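Local coordinates for peptide ABC transporter, peptide-binding protein (Thermus thermophilus, PDB 2D5W) that binds oligopeptides outside the membrane, here a pentapeptide, and probably delivers them to an ABC transporter for uptake into the cell, at residues 1-6 with 582-587; 156-161 with 205-210; 303-308 with 466-471. One frame throughout, in Å; residues are numbered along the deposited sequence.

Contact 1: 1-6 with 582-587; sequences MGPQDN and IGWESR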
loop_
_atom_site.group_PDB
_atom_site.type_symbol
_atom_site.label_atom_id
_atom_site.label_comp_id
_atom_site.label_asym_id
_atom_site.label_seq_id
_atom_site.Cartn_x
_atom_site.Cartn_y
_atom_site.Cartn_z
ATOM N N MET A 1 29.974 2.745 -13.657
ATOM C CA MET A 1 29.737 1.890 -12.458
ATOM C C MET A 1 28.480 1.048 -12.643
ATOM O O MET A 1 28.344 -0.018 -12.045
ATOM C CB MET A 1 29.601 2.761 -11.206
ATOM C CG MET A 1 30.882 3.480 -10.798
ATOM S SD MET A 1 31.519 4.613 -12.053
ATOM C CE MET A 1 32.765 3.586 -12.845
ATOM N N GLY A 2 27.563 1.537 -13.470
ATOM C CA GLY A 2 26.337 0.806 -13.732
ATOM C C GLY A 2 26.580 -0.182 -14.855
ATOM O O GLY A 2 26.572 -1.394 -14.632
ATOM N N PRO A 3 26.797 0.309 -16.085
ATOM C CA PRO A 3 27.048 -0.561 -17.237
ATOM C C PRO A 3 28.363 -1.305 -17.031
ATOM O O PRO A 3 28.601 -2.356 -17.625
ATOM C CB PRO A 3 27.128 0.423 -18.402
ATOM C CG PRO A 3 26.257 1.558 -17.954
ATOM C CD PRO A 3 26.662 1.713 -16.513
ATOM N N GLN A 4 29.209 -0.736 -16.176
ATOM C CA GLN A 4 30.512 -1.306 -15.860
ATOM C C GLN A 4 30.389 -2.743 -15.365
ATOM O O GLN A 4 30.877 -3.675 -16.005
ATOM C CB GLN A 4 31.206 -0.456 -14.791
ATOM C CG GLN A 4 32.596 -0.940 -14.410
ATOM C CD GLN A 4 33.597 -0.790 -15.537
ATOM O OE1 GLN A 4 33.411 -1.331 -16.627
ATOM N NE2 GLN A 4 34.672 -0.052 -15.279
ATOM N N ASP A 5 29.735 -2.915 -14.220
ATOM C CA ASP A 5 29.553 -4.240 -13.641
ATOM C C ASP A 5 28.161 -4.793 -13.932
ATOM O O ASP A 5 27.789 -5.857 -13.438
ATOM C CB ASP A 5 29.790 -4.196 -12.129
ATOM C CG ASP A 5 28.853 -3.242 -11.418
ATOM O OD1 ASP A 5 28.952 -3.125 -10.179
ATOM O OD2 ASP A 5 28.019 -2.607 -12.097
ATOM N N ASN A 6 27.398 -4.058 -14.735
ATOM C CA ASN A 6 26.052 -4.466 -15.120
ATOM C C ASN A 6 25.139 -4.651 -13.910
ATOM O O ASN A 6 24.545 -5.717 -13.714
ATOM C CB ASN A 6 26.122 -5.762 -15.931
ATOM C CG ASN A 6 24.923 -5.948 -16.826
ATOM O OD1 ASN A 6 24.046 -5.089 -16.885
ATOM N ND2 ASN A 6 24.878 -7.069 -17.536
ATOM N N ILE A 582 15.017 -4.525 -17.517
ATOM C CA ILE A 582 15.658 -3.276 -17.133
ATOM C C ILE A 582 17.157 -3.456 -17.352
ATOM O O ILE A 582 17.753 -4.436 -16.904
ATOM C CB ILE A 582 15.361 -2.927 -15.658
ATOM C CG1 ILE A 582 13.858 -2.671 -15.492
ATOM C CG2 ILE A 582 16.178 -1.710 -15.234
ATOM C CD1 ILE A 582 13.403 -2.467 -14.063
ATOM N N GLY A 583 17.766 -2.518 -18.066
ATOM C CA GLY A 583 19.186 -2.639 -18.329
ATOM C C GLY A 583 19.819 -1.406 -18.935
ATOM O O GLY A 583 19.153 -0.403 -19.188
ATOM N N TRP A 584 21.121 -1.507 -19.171
ATOM C CA TRP A 584 21.904 -0.421 -19.736
ATOM C C TRP A 584 21.992 -0.539 -21.252
ATOM O O TRP A 584 22.361 -1.589 -21.778
ATOM C CB TRP A 584 23.303 -0.443 -19.122
ATOM C CG TRP A 584 23.288 -0.301 -17.627
ATOM C CD1 TRP A 584 23.436 -1.293 -16.700
ATOM C CD2 TRP A 584 23.050 0.904 -16.891
ATOM N NE1 TRP A 584 23.304 -0.778 -15.429
ATOM C CE2 TRP A 584 23.064 0.567 -15.520
ATOM C CE3 TRP A 584 22.822 2.236 -17.260
ATOM C CZ2 TRP A 584 22.860 1.518 -14.514
ATOM C CZ3 TRP A 584 22.619 3.181 -16.260
ATOM C CH2 TRP A 584 22.639 2.815 -14.903
ATOM N N GLU A 585 21.657 0.535 -21.958
ATOM C CA GLU A 585 21.703 0.502 -23.414
ATOM C C GLU A 585 23.089 0.161 -23.956
ATOM O O GLU A 585 23.202 -0.519 -24.977
ATOM C CB GLU A 585 21.225 1.834 -23.997
ATOM C CG GLU A 585 19.805 2.188 -23.594
ATOM C CD GLU A 585 19.235 3.353 -24.381
ATOM O OE1 GLU A 585 18.528 3.109 -25.382
ATOM O OE2 GLU A 585 19.496 4.513 -23.998
ATOM N N SER A 586 24.142 0.611 -23.276
ATOM C CA SER A 586 25.501 0.337 -23.736
ATOM C C SER A 586 25.867 -1.140 -23.587
ATOM O O SER A 586 26.899 -1.584 -24.096
ATOM C CB SER A 586 26.513 1.218 -22.997
ATOM O OG SER A 586 26.561 0.914 -21.619
ATOM N N ARG A 587 25.018 -1.890 -22.887
ATOM C CA ARG A 587 25.203 -3.329 -22.701
ATOM C C ARG A 587 24.358 -4.061 -23.741
ATOM O O ARG A 587 24.424 -5.284 -23.870
ATOM C CB ARG A 587 24.751 -3.752 -21.300
ATOM C CG ARG A 587 25.791 -3.556 -20.218
ATOM C CD ARG A 587 26.747 -4.732 -20.177
ATOM N NE ARG A 587 27.779 -4.560 -19.161
ATOM C CZ ARG A 587 28.650 -5.502 -18.814
ATOM N NH1 ARG A 587 29.558 -5.256 -17.879
ATOM N NH2 ARG A 587 28.609 -6.693 -19.396
HETATM O O HOH W 1 22.336 -4.042 -18.715
#

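Contact 2: 156-161 with 205-210; sequences YAPKHI and GAMVYS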
loop_
_atom_site.group_PDB
_atom_site.type_symbol
_atom_site.label_atom_id
_atom_site.label_comp_id
_atom_site.label_asym_id
_atom_site.label_seq_id
_atom_site.Cartn_x
_atom_site.Cartn_y
_atom_site.Cartn_z
ATOM N N TYR A 156 0.000 -17.603 -5.264
ATOM C CA TYR A 156 0.780 -18.807 -5.014
ATOM C C TYR A 156 1.949 -18.500 -4.084
ATOM O O TYR A 156 2.365 -17.348 -3.944
ATOM C CB TYR A 156 1.278 -19.414 -6.337
ATOM C CG TYR A 156 2.395 -18.656 -7.013
ATOM C CD1 TYR A 156 3.704 -19.132 -6.979
ATOM C CD2 TYR A 156 2.147 -17.460 -7.683
ATOM C CE1 TYR A 156 4.740 -18.437 -7.596
ATOM C CE2 TYR A 156 3.174 -16.757 -8.301
ATOM C CZ TYR A 156 4.468 -17.251 -8.253
ATOM O OH TYR A 156 5.495 -16.559 -8.857
ATOM N N ALA A 157 2.452 -19.540 -3.431
ATOM C CA ALA A 157 3.574 -19.429 -2.501
ATOM C C ALA A 157 4.300 -20.770 -2.582
ATOM O O ALA A 157 3.696 -21.776 -2.959
ATOM C CB ALA A 157 3.065 -19.163 -1.086
ATOM N N PRO A 158 5.593 -20.812 -2.213
ATOM C CA PRO A 158 6.345 -22.073 -2.290
ATOM C C PRO A 158 6.001 -23.146 -1.268
ATOM O O PRO A 158 6.549 -23.175 -0.164
ATOM C CB PRO A 158 7.792 -21.612 -2.191
ATOM C CG PRO A 158 7.694 -20.434 -1.262
ATOM C CD PRO A 158 6.448 -19.709 -1.735
ATOM N N LYS A 159 5.115 -24.051 -1.664
ATOM C CA LYS A 159 4.674 -25.123 -0.791
ATOM C C LYS A 159 5.794 -26.046 -0.323
ATOM O O LYS A 159 5.825 -26.429 0.845
ATOM C CB LYS A 159 3.593 -25.954 -1.484
ATOM C CG LYS A 159 3.059 -27.098 -0.638
ATOM C CD LYS A 159 2.112 -27.978 -1.439
ATOM C CE LYS A 159 1.688 -29.203 -0.646
ATOM N NZ LYS A 159 0.773 -30.071 -1.437
ATOM N N HIS A 160 6.709 -26.408 -1.220
ATOM C CA HIS A 160 7.783 -27.315 -0.826
ATOM C C HIS A 160 8.690 -26.716 0.240
ATOM O O HIS A 160 9.376 -27.440 0.956
ATOM C CB HIS A 160 8.608 -27.773 -2.045
ATOM C CG HIS A 160 9.451 -26.702 -2.670
ATOM N ND1 HIS A 160 8.923 -25.679 -3.427
ATOM C CD2 HIS A 160 10.795 -26.528 -2.690
ATOM C CE1 HIS A 160 9.904 -24.923 -3.889
ATOM N NE2 HIS A 160 11.050 -25.416 -3.457
ATOM N N ILE A 161 8.672 -25.393 0.362
ATOM C CA ILE A 161 9.493 -24.701 1.350
ATOM C C ILE A 161 8.739 -24.414 2.647
ATOM O O ILE A 161 9.233 -24.699 3.738
ATOM C CB ILE A 161 10.012 -23.348 0.793
ATOM C CG1 ILE A 161 10.944 -23.591 -0.397
ATOM C CG2 ILE A 161 10.703 -22.549 1.898
ATOM C CD1 ILE A 161 12.193 -24.397 -0.072
ATOM N N GLY A 205 18.966 -18.718 3.740
ATOM C CA GLY A 205 18.245 -19.446 2.706
ATOM C C GLY A 205 16.849 -19.952 3.014
ATOM O O GLY A 205 16.408 -20.941 2.427
ATOM N N ALA A 206 16.132 -19.266 3.895
ATOM C CA ALA A 206 14.788 -19.695 4.277
ATOM C C ALA A 206 13.761 -19.694 3.150
ATOM O O ALA A 206 12.806 -20.468 3.185
ATOM C CB ALA A 206 14.278 -18.834 5.428
ATOM N N MET A 207 13.940 -18.829 2.157
ATOM C CA MET A 207 12.985 -18.749 1.057
ATOM C C MET A 207 13.590 -19.004 -0.316
ATOM O O MET A 207 14.812 -19.042 -0.481
ATOM C CB MET A 207 12.320 -17.366 1.044
ATOM C CG MET A 207 11.230 -17.169 2.088
ATOM S SD MET A 207 9.787 -18.226 1.789
ATOM C CE MET A 207 8.976 -17.324 0.445
ATOM N N VAL A 208 12.703 -19.210 -1.290
ATOM C CA VAL A 208 13.092 -19.369 -2.685
ATOM C C VAL A 208 12.299 -18.300 -3.429
ATOM O O VAL A 208 11.302 -17.784 -2.905
ATOM C CB VAL A 208 12.813 -20.778 -3.249
ATOM C CG1 VAL A 208 13.722 -21.790 -2.550
ATOM C CG2 VAL A 208 11.354 -21.140 -3.094
ATOM N N TYR A 209 12.728 -17.992 -4.648
ATOM C CA TYR A 209 12.168 -16.892 -5.416
ATOM C C TYR A 209 11.685 -17.247 -6.812
ATOM O O TYR A 209 12.284 -18.075 -7.487
ATOM C CB TYR A 209 13.248 -15.809 -5.456
ATOM C CG TYR A 209 13.745 -15.497 -4.056
ATOM C CD1 TYR A 209 13.045 -14.612 -3.240
ATOM C CD2 TYR A 209 14.834 -16.178 -3.499
ATOM C CE1 TYR A 209 13.396 -14.413 -1.917
ATOM C CE2 TYR A 209 15.194 -15.986 -2.160
ATOM C CZ TYR A 209 14.462 -15.100 -1.376
ATOM O OH TYR A 209 14.771 -14.900 -0.050
ATOM N N SER A 210 10.611 -16.596 -7.249
ATOM C CA SER A 210 10.024 -16.867 -8.560
ATOM C C SER A 210 10.206 -15.747 -9.575
ATOM O O SER A 210 9.824 -15.897 -10.735
ATOM C CB SER A 210 8.531 -17.115 -8.400
ATOM O OG SER A 210 7.921 -15.954 -7.860
#

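Contact 3: 303-308 with 466-471; sequences WEHIDI and FAWVSN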
loop_
_atom_site.group_PDB
_atom_site.type_symbol
_atom_site.label_atom_id
_atom_site.label_comp_id
_atom_site.label_asym_id
_atom_site.label_seq_id
_atom_site.Cartn_x
_atom_site.Cartn_y
_atom_site.Cartn_z
ATOM N N TRP A 303 -2.533 9.003 -1.722
ATOM C CA TRP A 303 -3.299 9.914 -0.891
ATOM C C TRP A 303 -2.701 10.205 0.477
ATOM O O TRP A 303 -2.778 9.375 1.391
ATOM C CB TRP A 303 -4.717 9.342 -0.758
ATOM C CG TRP A 303 -5.658 10.126 0.093
ATOM C CD1 TRP A 303 -6.040 11.426 -0.077
ATOM C CD2 TRP A 303 -6.371 9.643 1.234
ATOM N NE1 TRP A 303 -6.949 11.783 0.892
ATOM C CE2 TRP A 303 -7.171 10.706 1.709
ATOM C CE3 TRP A 303 -6.414 8.413 1.901
ATOM C CZ2 TRP A 303 -8.004 10.574 2.825
ATOM C CZ3 TRP A 303 -7.240 8.282 3.008
ATOM C CH2 TRP A 303 -8.025 9.357 3.459
ATOM N N GLU A 304 -2.096 11.385 0.604
ATOM C CA GLU A 304 -1.510 11.815 1.873
ATOM C C GLU A 304 -2.695 12.225 2.745
ATOM O O GLU A 304 -3.546 13.020 2.330
ATOM C CB GLU A 304 -0.564 12.999 1.658
ATOM C CG GLU A 304 0.231 13.392 2.906
ATOM C CD GLU A 304 1.356 12.425 3.255
ATOM O OE1 GLU A 304 1.930 12.570 4.357
ATOM O OE2 GLU A 304 1.681 11.532 2.440
ATOM N N HIS A 305 -2.742 11.691 3.960
ATOM C CA HIS A 305 -3.873 11.944 4.838
ATOM C C HIS A 305 -3.473 11.750 6.295
ATOM O O HIS A 305 -2.354 11.328 6.596
ATOM C CB HIS A 305 -4.971 10.933 4.517
ATOM C CG HIS A 305 -4.585 9.531 4.864
ATOM N ND1 HIS A 305 -3.659 8.814 4.136
ATOM C CD2 HIS A 305 -4.899 8.761 5.934
ATOM C CE1 HIS A 305 -3.415 7.667 4.747
ATOM N NE2 HIS A 305 -4.153 7.612 5.841
ATOM N N ILE A 306 -4.409 12.041 7.193
ATOM C CA ILE A 306 -4.180 11.851 8.613
ATOM C C ILE A 306 -5.293 10.977 9.172
ATOM O O ILE A 306 -6.458 11.381 9.198
ATOM C CB ILE A 306 -4.165 13.191 9.389
ATOM C CG1 ILE A 306 -3.136 14.139 8.767
ATOM C CG2 ILE A 306 -3.821 12.934 10.856
ATOM C CD1 ILE A 306 -2.998 15.473 9.490
ATOM N N ASP A 307 -4.945 9.765 9.585
ATOM C CA ASP A 307 -5.933 8.892 10.183
ATOM C C ASP A 307 -6.162 9.356 11.613
ATOM O O ASP A 307 -5.290 9.977 12.232
ATOM C CB ASP A 307 -5.472 7.437 10.135
ATOM C CG ASP A 307 -5.806 6.783 8.814
ATOM O OD1 ASP A 307 -4.874 6.352 8.104
ATOM O OD2 ASP A 307 -7.011 6.714 8.479
ATOM N N ILE A 308 -7.354 9.057 12.117
ATOM C CA ILE A 308 -7.779 9.461 13.449
ATOM C C ILE A 308 -8.318 8.257 14.207
ATOM O O ILE A 308 -9.205 7.562 13.712
ATOM C CB ILE A 308 -8.921 10.500 13.352
ATOM C CG1 ILE A 308 -8.480 11.699 12.505
ATOM C CG2 ILE A 308 -9.370 10.920 14.744
ATOM C CD1 ILE A 308 -7.402 12.548 13.127
ATOM N N PHE A 466 0.284 9.597 6.895
ATOM C CA PHE A 466 1.030 8.808 5.928
ATOM C C PHE A 466 0.221 8.823 4.640
ATOM O O PHE A 466 -0.755 9.572 4.522
ATOM C CB PHE A 466 1.292 7.373 6.437
ATOM C CG PHE A 466 0.055 6.532 6.620
ATOM C CD1 PHE A 466 -0.347 5.629 5.637
ATOM C CD2 PHE A 466 -0.697 6.621 7.790
ATOM C CE1 PHE A 466 -1.475 4.829 5.817
ATOM C CE2 PHE A 466 -1.831 5.823 7.979
ATOM C CZ PHE A 466 -2.218 4.926 6.989
ATOM N N ALA A 467 0.635 8.034 3.659
ATOM C CA ALA A 467 -0.087 7.984 2.401
ATOM C C ALA A 467 -0.465 6.566 2.030
ATOM O O ALA A 467 0.300 5.627 2.258
ATOM C CB ALA A 467 0.759 8.588 1.281
ATOM N N TRP A 468 -1.668 6.410 1.487
ATOM C CA TRP A 468 -2.110 5.115 0.991
ATOM C C TRP A 468 -1.835 5.144 -0.506
ATOM O O TRP A 468 -2.157 6.126 -1.178
ATOM C CB TRP A 468 -3.616 4.903 1.169
ATOM C CG TRP A 468 -4.072 4.585 2.547
ATOM C CD1 TRP A 468 -4.898 5.341 3.319
ATOM C CD2 TRP A 468 -3.779 3.405 3.306
ATOM N NE1 TRP A 468 -5.145 4.710 4.511
ATOM C CE2 TRP A 468 -4.470 3.518 4.531
ATOM C CE3 TRP A 468 -3.003 2.260 3.069
ATOM C CZ2 TRP A 468 -4.411 2.532 5.520
ATOM C CZ3 TRP A 468 -2.945 1.276 4.056
ATOM C CH2 TRP A 468 -3.646 1.421 5.266
ATOM N N VAL A 469 -1.229 4.078 -1.015
ATOM C CA VAL A 469 -0.963 3.940 -2.442
ATOM C C VAL A 469 -1.980 2.891 -2.879
ATOM O O VAL A 469 -1.975 1.766 -2.377
ATOM C CB VAL A 469 0.454 3.408 -2.720
ATOM C CG1 VAL A 469 0.685 3.307 -4.224
ATOM C CG2 VAL A 469 1.484 4.320 -2.079
ATOM N N SER A 470 -2.857 3.260 -3.803
ATOM C CA SER A 470 -3.903 2.348 -4.248
ATOM C C SER A 470 -3.770 1.837 -5.670
ATOM O O SER A 470 -3.116 2.451 -6.515
ATOM C CB SER A 470 -5.270 3.026 -4.115
ATOM O OG SER A 470 -5.535 3.427 -2.783
ATOM N N ASN A 471 -4.395 0.690 -5.918
ATOM C CA ASN A 471 -4.440 0.116 -7.254
ATOM C C ASN A 471 -5.858 0.395 -7.767
ATOM O O ASN A 471 -6.623 1.126 -7.124
ATOM C CB ASN A 471 -4.148 -1.392 -7.237
ATOM C CG ASN A 471 -5.046 -2.156 -6.290
ATOM O OD1 ASN A 471 -6.193 -1.782 -6.065
ATOM N ND2 ASN A 471 -4.529 -3.248 -5.739
HETATM O O HOH W 2 -7.293 5.692 5.941
#

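Contact 1: 1-6 with 582-587
Pro3 and Trp584 bring the two backbones closest, CA to CA 5.7 Å. Residues 2-5 make one weakly bonded helical turn that Asn6 leaves with positive phi, while the chain at 583-584 is a short strand running into a 3-10 turn at 585-587, tied by Arg587 N to Trp584 O. The proline ring lies on the indole: CD sits over the six-membered ring of Trp584 in a CH-pi contact, 3.9 Å from its centroid. Pro3 CG comes within 3.4 Å of Trp584 CD2. Gly2 continues the cover on this same face, its carbonyl carbon above the rim near NE1. A side chain at Gly2 would run into CZ2 of Trp584. The indole N-H itself is used elsewhere, on Ser7 O.

Here the N-terminal turn, which leads into strand 7-12 of a mixed sheet, meets a segment late in the chain, whose strand 583-584 pairs with strand 560-561.

Arg587 reaches two carbonyls near the end of the helical turn. It grips Pro3 O side-on with two nitrogens, NE at 2.8 Å and NH1 at 3.1 Å from that oxygen, which lies in the guanidinium plane. NH1 also makes a weak bond to Gln4 O at 2.8 Å, with an N-H...O angle of 129°. A positive charge here would probably suit the partial negative charge of a helix C-terminus. Over one face of the guanidinium lies Asn6, its amide plane only 11° from the guanidinium plane and CB nearest, 3.8 Å from NE of Arg587. CG of Asn6 is anti to the backbone N (chi1 -156°), which lays it alongside the arginine; OD1 lies at the edge of the indole, beside CD1. A water accepts the backbone N-H of Trp584 and donates to Asn6 OD1, 2.7 Å from that oxygen.

Contact 2: 156-161 with 205-210
Val208 pushes both methyl groups against Pro158 and Ile161, and this is the apolar centre of the contact. Its CG2, lying between the backbone N and the carbonyl carbon (CG1 at chi1 -67°), rests 3.7 Å from Pro158 CB and equally close to Ile161 CG1. CG1 of Val208 covers CG1 and CD1 of the same isoleucine. Beside it, Met207 folds at chi2 and chi3 (-66° and -78°), which brings CE to 3.8 Å from Pro158 CG, the two side chains crossing at about a right angle. Ile161 CG2 turns the other way and presses on a backbone oxygen, Ala206 O, at 3.2 Å.

Pro158 is the N-cap of helix 159-173, so the cluster packs the first turn of that helix against the loop running from helix 199-203 to strand 213-219. Gly205, with positive phi, closes helix 199-203 in a Schellman motif just before the loop enters the contact.

Farther out, His160 meets Val208 tip to tip, CE1 at 4.1 Å from CG2, while its NE2 is bonded to Asp95. At the polar edge Ser210 OG donates to Tyr156 OH, 2.7 Å away. Both hydroxyls also bond Ala42: its N is a partner of Ser210 OG, and its carbonyl oxygen is a partner of Tyr156 OH. A phenylalanine in place of Tyr156 would probably leave the Ser210 hydroxyl without its acceptor and the carbonyl of Ala42 without its donor. As deposited, the bonds form a closed relay from the N-H of Ala42 through serine and tyrosine back to the carbonyl of the same residue, which satisfies two buried hydroxyls and fixes how each is turned.

Contact 3: 303-308 with 466-471
His305 and Phe466 form a hydrogen-bonded antiparallel pair, as do Trp303 and Trp468, with Glu304 and Ala467 the non-hydrogen-bonded pair between them. The strands belong to a strongly twisted mixed sheet, their local directions 134° apart, and Trp303, His305, Phe466 and Trp468 build an aromatic cluster on one of its faces.

The imidazole of His305 threads this cluster. CB lies above the indole of Trp303, toward its rim. CG takes the crowded position between backbone N and carbonyl carbon (chi1 67°), and the ring beyond it reaches across to the facing strand. ND1 donates to Trp303 O at 2.9 Å, curling back onto its own strand. That oxygen also accepts Trp468 N, the two donors arriving from opposite faces of the carbonyl plane. CE1 stands over the centre of the Phe466 ring, the edge of the imidazole toward the phenyl face with the planes 71° apart. The imidazole is nearly parallel to the five-membered ring of Trp468, but slid so that the rings barely overlap. The tip, His305 NE2, is 3.5 Å from Phe466 CZ. His305 NE2 donates to Asp307 OD1 at 2.7 Å, meeting that oxygen from above the carboxylate plane. With both ring nitrogens donating, the imidazole is probably protonated, its charge balanced by Asp307.

On the other face of the sheet Glu304 OE2 touches Ala467 CB at 3.3 Å, the carboxylate being held by salt bridges to Arg418 and Arg550. Trp468, with Val469 after it, also pairs antiparallel with the bound peptide, extending the sheet onto the ligand.

Asp307 and Trp468 are joined by one water, which donates to Asp307 OD2 at 2.8 Å and accepts the indole N-H of Trp468 NE1, also at 2.8 Å.

Of the three, contact 3 is the one at the bound peptide: Trp468 and Val469 of strand 463-469 pair with it, and Ser470 adds a hydrogen bond. The Cys314-Cys458 disulfide links the chain just past strand 293-308 to the chain just before 463-469. Contacts 1 and 2 lie elsewhere, with centres about 36 and 31 Å from that of contact 3, and about 30 Å from each other. No two touch; the nearest atoms of contacts 1 and 2 are about 14 Å apart. A mixed sheet connects those two indirectly: 1-6 runs into its strand 7-12, while the loop at 205-210 leads to its strand 213-219. Contact 1, which joins the N-terminus to a late part of the chain, encloses both others in sequence.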